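Local coordinates for protein lactose Operon Repressor (Escherichia coli, PDB 1JYE) that represses transcription of the lactose operon by binding operator DNA, probably releasing it when a sugar inducer occupies the periplasmic-binding-protein-like core, at residues 120-134 with 143-156. The protein carries 1 engineered substitution. Numbering follows the deposited sequence.
Sequences SGLIINYPLDDQDAI and VPALFLDVSDQTPI
Ile124 O is gripped by two donors, Leu148 N at 2.9 Å and a water molecule that also donates to Tyr126 O and accepts from Asp149 N. The N-H...O angle from Leu148 N is 169°. That water bridges the two segments just where the ladder ends, and beyond it Leu128 N donates to Asp149 O. The rest of the ladder runs Leu122 N to Pro144 O, Leu146 N to Leu122 O, and Ile124 N to Leu146 O, the shortest of the set at 2.7 Å. With the two strand axes only 21° from parallel and helix 130-139 between them in sequence, this is a beta-alpha-beta crossover; strand 145-147 forms one margin of a parallel four-stranded sheet, and strand 122-125 pairs on its other side with strand 63-68.

On the sheet face that carries Leu122, Ile124 and Phe147, against helix 130-139, the side chains of Ile124 and Phe147 run alongside each other in the same direction. Ile124 CG1 sits over one face of the ring, 4.0 Å from the centroid of Phe147, a CH-pi contact. Leu128 CD1 meets the ring edge in plane, 3.7 Å from Phe147 CE2, and Ala133 CB reaches Val150 CG1 and Thr154 CG2. On the face of Ile123 and Leu146, Ile123 CG2 meets Leu148 CD1 at 3.5 Å, while helix 293-308 packs on Ile123 and Leu146.

Past the strands, Asp149 CG is anti to its own N (chi1 -162°), which swings the carboxylate across Pro127, where OD2 comes to 3.3 Å from Pro127 CB; OD2 takes a water proton and OD1 is hydrogen-bonded to Ser193 OG. At the helix start, Asp129, at the N-cap position, accepts from Asp132 N through OD1, and Asp130 OD2 lies 3.1 Å from Thr154 OG1, which also contacts a water held by Leu128 O and Ser151 N.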
ATOM      1  N   SER A 120      -6.855  -1.787  26.580  1.00 25.41           N
ATOM      2  CA  SER A 120      -6.518  -0.816  27.621  1.00 25.61           C
ATOM      3  C   SER A 120      -6.012   0.502  27.044  1.00 23.41           C
ATOM      4  O   SER A 120      -5.576   1.391  27.779  1.00 23.38           O
ATOM      5  CB  SER A 120      -5.467  -1.400  28.571  1.00 27.41           C
ATOM      6  OG  SER A 120      -4.255  -1.689  27.895  1.00 30.17           O
ATOM      7  N   GLY A 121      -6.075   0.619  25.723  1.00 21.14           N
ATOM      8  CA  GLY A 121      -5.630   1.827  25.056  1.00 19.72           C
ATOM      9  C   GLY A 121      -6.136   1.819  23.630  1.00 18.86           C
ATOM     10  O   GLY A 121      -6.248   0.759  23.017  1.00 18.52           O
ATOM     11  N   LEU A 122      -6.444   2.999  23.100  1.00 16.45           N
ATOM     12  CA  LEU A 122      -6.956   3.106  21.742  1.00 16.45           C
ATOM     13  C   LEU A 122      -6.201   4.098  20.868  1.00 16.14           C
ATOM     14  O   LEU A 122      -5.889   5.206  21.296  1.00 15.89           O
ATOM     15  CB  LEU A 122      -8.426   3.529  21.773  1.00 18.58           C
ATOM     16  CG  LEU A 122      -9.428   2.568  22.411  1.00 21.14           C
ATOM     17  CD1 LEU A 122     -10.723   3.307  22.718  1.00 23.11           C
ATOM     18  CD2 LEU A 122      -9.678   1.403  21.472  1.00 23.59           C
ATOM     19  N   ILE A 123      -5.901   3.684  19.641  1.00 13.71           N
ATOM     20  CA  ILE A 123      -5.262   4.573  18.680  1.00 13.48           C
ATOM     21  C   ILE A 123      -6.309   4.770  17.585  1.00 15.22           C
ATOM     22  O   ILE A 123      -6.764   3.806  16.965  1.00 16.20           O
ATOM     23  CB  ILE A 123      -3.976   3.960  18.082  1.00 13.64           C
ATOM     24  CG1 ILE A 123      -2.931   3.785  19.187  1.00 15.81           C
ATOM     25  CG2 ILE A 123      -3.433   4.870  16.989  1.00 15.06           C
ATOM     26  CD1 ILE A 123      -1.624   3.156  18.727  1.00 15.35           C
ATOM     27  N   ILE A 124      -6.717   6.018  17.377  1.00 13.66           N
ATOM     28  CA  ILE A 124      -7.726   6.338  16.373  1.00 14.60           C
ATOM     29  C   ILE A 124      -7.048   6.883  15.118  1.00 14.41           C
ATOM     30  O   ILE A 124      -6.670   8.059  15.052  1.00 14.78           O
ATOM     31  CB  ILE A 124      -8.727   7.391  16.912  1.00 15.03           C
ATOM     32  CG1 ILE A 124      -9.248   6.968  18.293  1.00 17.42           C
ATOM     33  CG2 ILE A 124      -9.891   7.547  15.942  1.00 16.15           C
ATOM     34  CD1 ILE A 124     -10.017   5.659  18.303  1.00 19.56           C
ATOM     35  N   ASN A 125      -6.894   6.012  14.126  1.00 13.94           N
ATOM     36  CA  ASN A 125      -6.254   6.359  12.860  1.00 14.82           C
ATOM     37  C   ASN A 125      -7.345   6.544  11.805  1.00 16.00           C
ATOM     38  O   ASN A 125      -7.372   5.855  10.786  1.00 14.65           O
ATOM     39  CB  ASN A 125      -5.298   5.227  12.467  1.00 16.83           C
ATOM     40  CG  ASN A 125      -4.466   5.559  11.251  1.00 19.61           C
ATOM     41  OD1 ASN A 125      -3.906   6.650  11.153  1.00 21.22           O
ATOM     42  ND2 ASN A 125      -4.367   4.611  10.321  1.00 20.56           N
ATOM     43  N   TYR A 126      -8.234   7.501  12.060  1.00 16.14           N
ATOM     44  CA  TYR A 126      -9.369   7.780  11.188  1.00 16.45           C
ATOM     45  C   TYR A 126      -9.606   9.295  11.180  1.00 16.25           C
ATOM     46  O   TYR A 126      -9.566   9.932  12.228  1.00 16.83           O
ATOM     47  CB  TYR A 126     -10.590   7.048  11.748  1.00 17.58           C
ATOM     48  CG  TYR A 126     -11.826   7.126  10.890  1.00 19.05           C
ATOM     49  CD1 TYR A 126     -11.973   6.315   9.766  1.00 20.55           C
ATOM     50  CD2 TYR A 126     -12.851   8.019  11.197  1.00 20.34           C
ATOM     51  CE1 TYR A 126     -13.113   6.392   8.969  1.00 21.33           C
ATOM     52  CE2 TYR A 126     -13.993   8.106  10.409  1.00 22.70           C
ATOM     53  CZ  TYR A 126     -14.118   7.290   9.296  1.00 23.49           C
ATOM     54  OH  TYR A 126     -15.246   7.377   8.515  1.00 25.63           O
ATOM     55  N   PRO A 127      -9.867   9.889  10.001  1.00 15.94           N
ATOM     56  CA  PRO A 127     -10.092  11.339   9.913  1.00 15.66           C
ATOM     57  C   PRO A 127     -11.352  11.835  10.616  1.00 15.27           C
ATOM     58  O   PRO A 127     -12.460  11.416  10.295  1.00 16.64           O
ATOM     59  CB  PRO A 127     -10.121  11.586   8.407  1.00 16.03           C
ATOM     60  CG  PRO A 127     -10.751  10.333   7.888  1.00 17.39           C
ATOM     61  CD  PRO A 127     -10.049   9.250   8.685  1.00 17.01           C
ATOM     62  N   LEU A 128     -11.174  12.745  11.570  1.00 14.30           N
ATOM     63  CA  LEU A 128     -12.301  13.281  12.331  1.00 15.18           C
ATOM     64  C   LEU A 128     -12.177  14.786  12.530  1.00 15.46           C
ATOM     65  O   LEU A 128     -11.098  15.276  12.855  1.00 15.74           O
ATOM     66  CB  LEU A 128     -12.361  12.609  13.705  1.00 14.42           C
ATOM     67  CG  LEU A 128     -12.692  11.118  13.732  1.00 15.61           C
ATOM     68  CD1 LEU A 128     -12.262  10.515  15.058  1.00 15.24           C
ATOM     69  CD2 LEU A 128     -14.189  10.927  13.499  1.00 16.07           C
ATOM     70  N   ASP A 129     -13.269  15.523  12.343  1.00 17.00           N
ATOM     71  CA  ASP A 129     -13.195  16.962  12.557  1.00 18.19           C
ATOM     72  C   ASP A 129     -13.220  17.223  14.061  1.00 19.73           C
ATOM     73  O   ASP A 129     -13.317  16.284  14.852  1.00 19.19           O
ATOM     74  CB  ASP A 129     -14.324  17.711  11.823  1.00 19.65           C
ATOM     75  CG  ASP A 129     -15.703  17.481  12.424  1.00 22.18           C
ATOM     76  OD1 ASP A 129     -15.825  16.861  13.497  1.00 22.51           O
ATOM     77  OD2 ASP A 129     -16.683  17.953  11.805  1.00 23.39           O
ATOM     78  N   ASP A 130     -13.120  18.487  14.458  1.00 19.47           N
ATOM     79  CA  ASP A 130     -13.083  18.836  15.874  1.00 22.54           C
ATOM     80  C   ASP A 130     -14.176  18.208  16.731  1.00 22.09           C
ATOM     81  O   ASP A 130     -13.886  17.459  17.667  1.00 22.12           O
ATOM     82  CB  ASP A 130     -13.105  20.360  16.034  1.00 24.19           C
ATOM     83  CG  ASP A 130     -12.819  20.804  17.459  1.00 28.86           C
ATOM     84  OD1 ASP A 130     -13.777  20.967  18.247  1.00 31.02           O
ATOM     85  OD2 ASP A 130     -11.630  20.981  17.796  1.00 31.27           O
ATOM     86  N   GLN A 131     -15.431  18.506  16.414  1.00 22.06           N
ATOM     87  CA  GLN A 131     -16.552  17.975  17.180  1.00 23.03           C
ATOM     88  C   GLN A 131     -16.663  16.454  17.171  1.00 21.59           C
ATOM     89  O   GLN A 131     -16.964  15.849  18.202  1.00 20.89           O
ATOM     90  CB  GLN A 131     -17.859  18.602  16.693  1.00 26.50           C
ATOM     91  CG  GLN A 131     -18.181  19.931  17.362  1.00 32.47           C
ATOM     92  CD  GLN A 131     -16.999  20.881  17.396  1.00 35.19           C
ATOM     93  OE1 GLN A 131     -16.540  21.360  16.358  1.00 38.90           O
ATOM     94  NE2 GLN A 131     -16.496  21.157  18.595  1.00 36.33           N
ATOM     95  N   ASP A 132     -16.417  15.833  16.022  1.00 21.04           N
ATOM     96  CA  ASP A 132     -16.502  14.379  15.937  1.00 20.21           C
ATOM     97  C   ASP A 132     -15.391  13.695  16.730  1.00 19.56           C
ATOM     98  O   ASP A 132     -15.614  12.644  17.335  1.00 17.96           O
ATOM     99  CB  ASP A 132     -16.466  13.914  14.476  1.00 21.03           C
ATOM    100  CG  ASP A 132     -17.731  14.278  13.714  1.00 23.10           C
ATOM    101  OD1 ASP A 132     -18.767  14.540  14.366  1.00 24.04           O
ATOM    102  OD2 ASP A 132     -17.696  14.286  12.465  1.00 21.59           O
ATOM    103  N   ALA A 133     -14.195  14.280  16.730  1.00 18.16           N
ATOM    104  CA  ALA A 133     -13.083  13.693  17.474  1.00 18.11           C
ATOM    105  C   ALA A 133     -13.396  13.751  18.967  1.00 18.54           C
ATOM    106  O   ALA A 133     -13.133  12.803  19.709  1.00 18.35           O
ATOM    107  CB  ALA A 133     -11.783  14.442  17.172  1.00 18.65           C
ATOM    108  N   ILE A 134     -13.962  14.871  19.407  1.00 18.87           N
ATOM    109  CA  ILE A 134     -14.322  15.021  20.812  1.00 19.54           C
ATOM    110  C   ILE A 134     -15.383  13.979  21.163  1.00 19.53           C
ATOM    111  O   ILE A 134     -15.351  13.380  22.238  1.00 20.91           O
ATOM    112  CB  ILE A 134     -14.859  16.440  21.095  1.00 20.21           C
ATOM    113  CG1 ILE A 134     -13.707  17.448  21.005  1.00 20.66           C
ATOM    114  CG2 ILE A 134     -15.516  16.492  22.476  1.00 20.57           C
ATOM    115  CD1 ILE A 134     -14.144  18.901  21.096  1.00 24.43           C
ATOM    116  N   VAL A 143     -10.842   5.161  28.761  1.00 33.64           N
ATOM    117  CA  VAL A 143      -9.695   4.399  28.278  1.00 30.30           C
ATOM    118  C   VAL A 143      -8.863   5.400  27.475  1.00 26.79           C
ATOM    119  O   VAL A 143      -9.403   6.126  26.649  1.00 27.20           O
ATOM    120  CB  VAL A 143     -10.135   3.246  27.346  1.00 29.96           C
ATOM    121  CG1 VAL A 143      -8.919   2.585  26.724  1.00 30.24           C
ATOM    122  CG2 VAL A 143     -10.951   2.227  28.127  1.00 31.07           C
ATOM    123  N   PRO A 144      -7.542   5.455  27.708  1.00 25.06           N
ATOM    124  CA  PRO A 144      -6.731   6.412  26.947  1.00 24.09           C
ATOM    125  C   PRO A 144      -6.903   6.271  25.438  1.00 21.50           C
ATOM    126  O   PRO A 144      -6.898   5.162  24.905  1.00 20.91           O
ATOM    127  CB  PRO A 144      -5.306   6.115  27.419  1.00 25.45           C
ATOM    128  CG  PRO A 144      -5.370   4.671  27.820  1.00 27.73           C
ATOM    129  CD  PRO A 144      -6.688   4.589  28.538  1.00 25.69           C
ATOM    130  N   ALA A 145      -7.068   7.403  24.758  1.00 20.46           N
ATOM    131  CA  ALA A 145      -7.248   7.413  23.311  1.00 18.55           C
ATOM    132  C   ALA A 145      -6.320   8.426  22.652  1.00 18.73           C
ATOM    133  O   ALA A 145      -6.228   9.577  23.085  1.00 18.66           O
ATOM    134  CB  ALA A 145      -8.696   7.737  22.968  1.00 20.31           C
ATOM    135  N   LEU A 146      -5.648   7.993  21.591  1.00 16.71           N
ATOM    136  CA  LEU A 146      -4.716   8.844  20.863  1.00 15.06           C
ATOM    137  C   LEU A 146      -5.163   8.937  19.405  1.00 14.50           C
ATOM    138  O   LEU A 146      -5.353   7.918  18.745  1.00 15.09           O
ATOM    139  CB  LEU A 146      -3.311   8.244  20.955  1.00 15.35           C
ATOM    140  CG  LEU A 146      -2.145   9.002  20.328  1.00 15.22           C
ATOM    141  CD1 LEU A 146      -1.928  10.331  21.061  1.00 15.53           C
ATOM    142  CD2 LEU A 146      -0.897   8.143  20.420  1.00 16.81           C
ATOM    143  N   PHE A 147      -5.330  10.161  18.909  1.00 13.60           N
ATOM    144  CA  PHE A 147      -5.785  10.386  17.535  1.00 13.71           C
ATOM    145  C   PHE A 147      -4.645  10.737  16.585  1.00 14.00           C
ATOM    146  O   PHE A 147      -3.788  11.560  16.910  1.00 13.70           O
ATOM    147  CB  PHE A 147      -6.832  11.508  17.509  1.00 13.72           C
ATOM    148  CG  PHE A 147      -8.086  11.192  18.282  1.00 14.04           C
ATOM    149  CD1 PHE A 147      -8.081  11.182  19.676  1.00 14.08           C
ATOM    150  CD2 PHE A 147      -9.270  10.905  17.616  1.00 13.67           C
ATOM    151  CE1 PHE A 147      -9.246  10.893  20.396  1.00 14.59           C
ATOM    152  CE2 PHE A 147     -10.442  10.611  18.323  1.00 14.76           C
ATOM    153  CZ  PHE A 147     -10.428  10.607  19.718  1.00 14.31           C
ATOM    154  N   LEU A 148      -4.651  10.125  15.403  1.00 12.95           N
ATOM    155  CA  LEU A 148      -3.601  10.366  14.416  1.00 12.66           C
ATOM    156  C   LEU A 148      -4.059  11.085  13.145  1.00 13.60           C
ATOM    157  O   LEU A 148      -3.243  11.373  12.267  1.00 14.99           O
ATOM    158  CB  LEU A 148      -2.943   9.036  14.031  1.00 13.11           C
ATOM    159  CG  LEU A 148      -2.450   8.156  15.184  1.00 13.27           C
ATOM    160  CD1 LEU A 148      -1.756   6.909  14.622  1.00 14.38           C
ATOM    161  CD2 LEU A 148      -1.494   8.953  16.069  1.00 14.26           C
ATOM    162  N   ASP A 149      -5.352  11.379  13.034  1.00 14.05           N
ATOM    163  CA  ASP A 149      -5.864  12.055  11.841  1.00 15.62           C
ATOM    164  C   ASP A 149      -6.907  13.090  12.236  1.00 16.15           C
ATOM    165  O   ASP A 149      -8.108  12.906  12.019  1.00 15.65           O
ATOM    166  CB  ASP A 149      -6.485  11.041  10.879  1.00 16.70           C
ATOM    167  CG  ASP A 149      -6.627  11.582   9.465  1.00 19.50           C
ATOM    168  OD1 ASP A 149      -6.462  12.807   9.263  1.00 20.42           O
ATOM    169  OD2 ASP A 149      -6.909  10.777   8.552  1.00 21.11           O
ATOM    170  N   VAL A 150      -6.427  14.179  12.820  1.00 14.88           N
ATOM    171  CA  VAL A 150      -7.281  15.265  13.284  1.00 14.80           C
ATOM    172  C   VAL A 150      -6.530  16.580  13.115  1.00 15.62           C
ATOM    173  O   VAL A 150      -5.389  16.600  12.648  1.00 16.60           O
ATOM    174  CB  VAL A 150      -7.602  15.107  14.789  1.00 14.48           C
ATOM    175  CG1 VAL A 150      -8.481  13.897  15.016  1.00 15.15           C
ATOM    176  CG2 VAL A 150      -6.300  14.963  15.590  1.00 15.38           C
ATOM    177  N   SER A 151      -7.183  17.675  13.484  1.00 16.18           N
ATOM    178  CA  SER A 151      -6.547  18.983  13.436  1.00 16.86           C
ATOM    179  C   SER A 151      -5.752  19.065  14.730  1.00 17.49           C
ATOM    180  O   SER A 151      -6.139  18.463  15.728  1.00 17.18           O
ATOM    181  CB  SER A 151      -7.597  20.093  13.428  1.00 17.95           C
ATOM    182  OG  SER A 151      -7.003  21.337  13.748  1.00 21.33           O
ATOM    183  N   ASP A 152      -4.649  19.804  14.727  1.00 19.04           N
ATOM    184  CA  ASP A 152      -3.852  19.923  15.939  1.00 20.49           C
ATOM    185  C   ASP A 152      -4.482  20.903  16.929  1.00 21.93           C
ATOM    186  O   ASP A 152      -3.958  21.118  18.022  1.00 23.06           O
ATOM    187  CB  ASP A 152      -2.417  20.342  15.597  1.00 21.05           C
ATOM    188  CG  ASP A 152      -2.355  21.556  14.688  1.00 24.04           C
ATOM    189  OD1 ASP A 152      -3.016  21.547  13.628  1.00 24.69           O
ATOM    190  OD2 ASP A 152      -1.628  22.514  15.030  1.00 25.11           O
ATOM    191  N   GLN A 153      -5.617  21.480  16.544  1.00 21.13           N
ATOM    192  CA  GLN A 153      -6.319  22.429  17.401  1.00 23.39           C
ATOM    193  C   GLN A 153      -7.368  21.744  18.273  1.00 22.89           C
ATOM    194  O   GLN A 153      -7.830  22.316  19.259  1.00 23.09           O
ATOM    195  CB  GLN A 153      -6.991  23.512  16.552  1.00 25.62           C
ATOM    196  CG  GLN A 153      -6.019  24.400  15.789  1.00 30.21           C
ATOM    197  CD  GLN A 153      -5.038  25.105  16.706  1.00 33.16           C
ATOM    198  OE1 GLN A 153      -5.435  25.754  17.674  1.00 35.53           O
ATOM    199  NE2 GLN A 153      -3.751  24.985  16.402  1.00 35.62           N
ATOM    200  N   THR A 154      -7.745  20.522  17.913  1.00 21.36           N
ATOM    201  CA  THR A 154      -8.745  19.789  18.683  1.00 20.38           C
ATOM    202  C   THR A 154      -8.156  19.372  20.030  1.00 20.56           C
ATOM    203  O   THR A 154      -7.080  18.779  20.091  1.00 19.57           O
ATOM    204  CB  THR A 154      -9.226  18.549  17.912  1.00 20.84           C
ATOM    205  OG1 THR A 154      -9.632  18.947  16.595  1.00 22.83           O
ATOM    206  CG2 THR A 154     -10.410  17.901  18.623  1.00 19.90           C
ATOM    207  N   PRO A 155      -8.865  19.681  21.131  1.00 20.56           N
ATOM    208  CA  PRO A 155      -8.453  19.371  22.503  1.00 20.41           C
ATOM    209  C   PRO A 155      -8.507  17.910  22.935  1.00 21.63           C
ATOM    210  O   PRO A 155      -9.227  17.554  23.871  1.00 21.91           O
ATOM    211  CB  PRO A 155      -9.380  20.249  23.337  1.00 21.28           C
ATOM    212  CG  PRO A 155     -10.646  20.190  22.552  1.00 21.45           C
ATOM    213  CD  PRO A 155     -10.157  20.391  21.127  1.00 21.37           C
ATOM    214  N   ILE A 156      -7.742  17.068  22.247  1.00 19.13           N
ATOM    215  CA  ILE A 156      -7.657  15.648  22.567  1.00 19.03           C
ATOM    216  C   ILE A 156      -6.191  15.256  22.431  1.00 17.12           C
ATOM    217  O   ILE A 156      -5.371  16.079  22.030  1.00 17.23           O
ATOM    218  CB  ILE A 156      -8.528  14.790  21.602  1.00 19.60           C
ATOM    219  CG1 ILE A 156      -8.282  15.190  20.141  1.00 23.47           C
ATOM    220  CG2 ILE A 156     -10.001  14.985  21.930  1.00 20.44           C
ATOM    221  CD1 ILE A 156      -6.937  14.801  19.590  1.00 26.38           C
TER
HETATM  222  O   HOH W   1      -7.911  10.514  14.292  1.00 14.36           O
HETATM  223  O   HOH W   2      -6.793   8.009   8.461  1.00 23.10           O
HETATM  224  O   HOH W   3      -9.988  17.570  14.070  1.00 18.57           O
HETATM  225  O   HOH W   4     -10.470  23.248  18.152  1.00 41.07           O